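Local coordinates for protein VlsE1 (Borreliella burgdorferi, PDB 1L8W) that is a variable surface lipoprotein of the Lyme disease spirochaete, whose antigenic variation probably helps the bacterium evade the host immune response, at residues Pro57-Val62 with Gly134-Gly139. Numbering follows the deposited sequence.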
loop_
_atom_site.group_PDB
_atom_site.type_symbol
_atom_site.label_atom_id
_atom_site.label_comp_id
_atom_site.label_asym_id
_atom_site.label_seq_id
_atom_site.Cartn_x
_atom_site.Cartn_y
_atom_site.Cartn_z
ATOM N N PRO A 57 -9.551 7.175 8.277
ATOM C CA PRO A 57 -9.566 7.180 6.812
ATOM C C PRO A 57 -10.188 5.905 6.248
ATOM O O PRO A 57 -10.066 4.816 6.819
ATOM C CB PRO A 57 -8.086 7.337 6.449
ATOM C CG PRO A 57 -7.373 6.772 7.639
ATOM C CD PRO A 57 -8.176 7.277 8.794
ATOM N N LYS A 58 -10.854 6.044 5.117
ATOM C CA LYS A 58 -11.514 4.913 4.496
ATOM C C LYS A 58 -10.775 4.414 3.265
ATOM O O LYS A 58 -9.959 5.124 2.673
ATOM C CB LYS A 58 -12.931 5.310 4.076
ATOM C CG LYS A 58 -13.751 5.990 5.157
ATOM C CD LYS A 58 -14.005 5.056 6.325
ATOM C CE LYS A 58 -15.110 5.609 7.216
ATOM N NZ LYS A 58 -15.147 4.936 8.536
ATOM N N LYS A 59 -11.081 3.179 2.884
ATOM C CA LYS A 59 -10.501 2.591 1.699
ATOM C C LYS A 59 -10.941 3.440 0.497
ATOM O O LYS A 59 -10.283 3.453 -0.533
ATOM C CB LYS A 59 -10.993 1.157 1.536
ATOM C CG LYS A 59 -10.555 0.202 2.649
ATOM C CD LYS A 59 -11.171 -1.176 2.425
ATOM C CE LYS A 59 -10.806 -2.184 3.519
ATOM N NZ LYS A 59 -9.353 -2.549 3.515
ATOM N N SER A 60 -12.063 4.144 0.636
ATOM C CA SER A 60 -12.561 4.989 -0.448
ATOM C C SER A 60 -11.689 6.250 -0.577
ATOM O O SER A 60 -11.594 6.839 -1.653
ATOM C CB SER A 60 -14.029 5.371 -0.200
ATOM O OG SER A 60 -14.163 6.207 0.934
ATOM N N ASP A 61 -11.053 6.647 0.522
ATOM C CA ASP A 61 -10.169 7.802 0.516
ATOM C C ASP A 61 -8.958 7.484 -0.363
ATOM O O ASP A 61 -8.351 8.388 -0.953
ATOM C CB ASP A 61 -9.689 8.136 1.932
ATOM C CG ASP A 61 -10.764 8.781 2.773
ATOM O OD1 ASP A 61 -11.392 9.741 2.285
ATOM O OD2 ASP A 61 -10.983 8.334 3.917
ATOM N N VAL A 62 -8.626 6.197 -0.454
ATOM C CA VAL A 62 -7.501 5.747 -1.258
ATOM C C VAL A 62 -7.786 5.992 -2.738
ATOM O O VAL A 62 -6.911 6.404 -3.501
ATOM C CB VAL A 62 -7.226 4.233 -1.032
ATOM C CG1 VAL A 62 -6.091 3.761 -1.939
ATOM C CG2 VAL A 62 -6.883 3.984 0.428
ATOM N N GLY A 134 -12.581 -0.339 -2.499
ATOM C CA GLY A 134 -13.118 -0.592 -1.174
ATOM C C GLY A 134 -13.946 0.551 -0.628
ATOM O O GLY A 134 -13.872 1.678 -1.128
ATOM N N THR A 135 -14.743 0.264 0.398
ATOM C CA THR A 135 -15.563 1.302 1.014
ATOM C C THR A 135 -15.414 1.294 2.538
ATOM O O THR A 135 -15.655 2.302 3.195
ATOM C CB THR A 135 -17.070 1.160 0.627
ATOM O OG1 THR A 135 -17.565 -0.117 1.050
ATOM C CG2 THR A 135 -17.255 1.292 -0.884
ATOM N N ALA A 136 -14.992 0.161 3.091
ATOM C CA ALA A 136 -14.818 0.042 4.536
ATOM C C ALA A 136 -13.599 0.808 5.040
ATOM O O ALA A 136 -12.823 1.366 4.268
ATOM C CB ALA A 136 -14.720 -1.442 4.944
ATOM N N ALA A 137 -13.447 0.846 6.352
ATOM C CA ALA A 137 -12.317 1.529 6.957
ATOM C C ALA A 137 -11.023 0.859 6.502
ATOM O O ALA A 137 -10.994 -0.346 6.227
ATOM C CB ALA A 137 -12.436 1.468 8.478
ATOM N N ILE A 138 -9.958 1.641 6.399
ATOM C CA ILE A 138 -8.672 1.093 6.001
ATOM C C ILE A 138 -8.278 0.141 7.121
ATOM O O ILE A 138 -7.644 -0.885 6.893
ATOM C CB ILE A 138 -7.622 2.211 5.855
ATOM C CG1 ILE A 138 -7.858 2.965 4.548
ATOM C CG2 ILE A 138 -6.208 1.642 5.921
ATOM C CD1 ILE A 138 -7.116 4.286 4.483
ATOM N N GLY A 139 -8.687 0.492 8.335
ATOM C CA GLY A 139 -8.391 -0.327 9.493
ATOM C C GLY A 139 -9.621 -1.024 10.050
ATOM O O GLY A 139 -9.902 -0.934 11.246
HETATM O O HOH W 1 -9.591 3.467 9.381
HETATM O O HOH W 2 -16.191 4.822 2.053
#
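A single beta bridge between Lys58 and Ala137 joins the start of helix 59-80 to the loop that follows helix 106-131. Two backbone bonds make it, one on each side of Lys58. Ile138 N donates to Pro57 O at 3.2 Å, and Lys59 N donates to Ala136 O at 2.9 Å. Water 1 also donates to Pro57 O and accepts from Gly139 N, so this carbonyl takes two bonds. Water 2 links Ser60 OG to Thr135 O.

The side chain of Lys59 passes across the 134-139 loop. Its CG sits 3.0 Å from Ala136 O, and its CE lies 3.3 Å from Ala137 O. CB packs on the backbone of Gly134. The Lys59 chain is extended as far as CE, then bends at the last torsion (chi4 -67°), which sets NZ. NZ bonds to the carbonyls of Gly280, Ala282 and Gly285, three acceptors from a third part of the chain that would offset its charge in this buried position.

VlsE1 is a largely helical lipoprotein. Pro57 and Ile138, next to the bridged pair, pack on its long C-terminal helix 294-333, Pro57 on Glu306 and Ile138 on Ala305 and Val309. The Ile138 side chain also packs against the residues just before helix 59-80, with CG1 and CD1 each 3.5 Å from Lys58 O. CD1 also touches Pro57 CB at 3.8 Å, the two side chains crossing at about a right angle, and reaches CG2 of Val62.

Asp61, in the first turn of the helix, holds Lys58, the residue just before the helix. Its OD2 accepts a nearly straight bond from Lys58 N at 2.6 Å, on the anti side of the carboxylate and somewhat out of its plane. The same oxygen forms a salt bridge with Lys54.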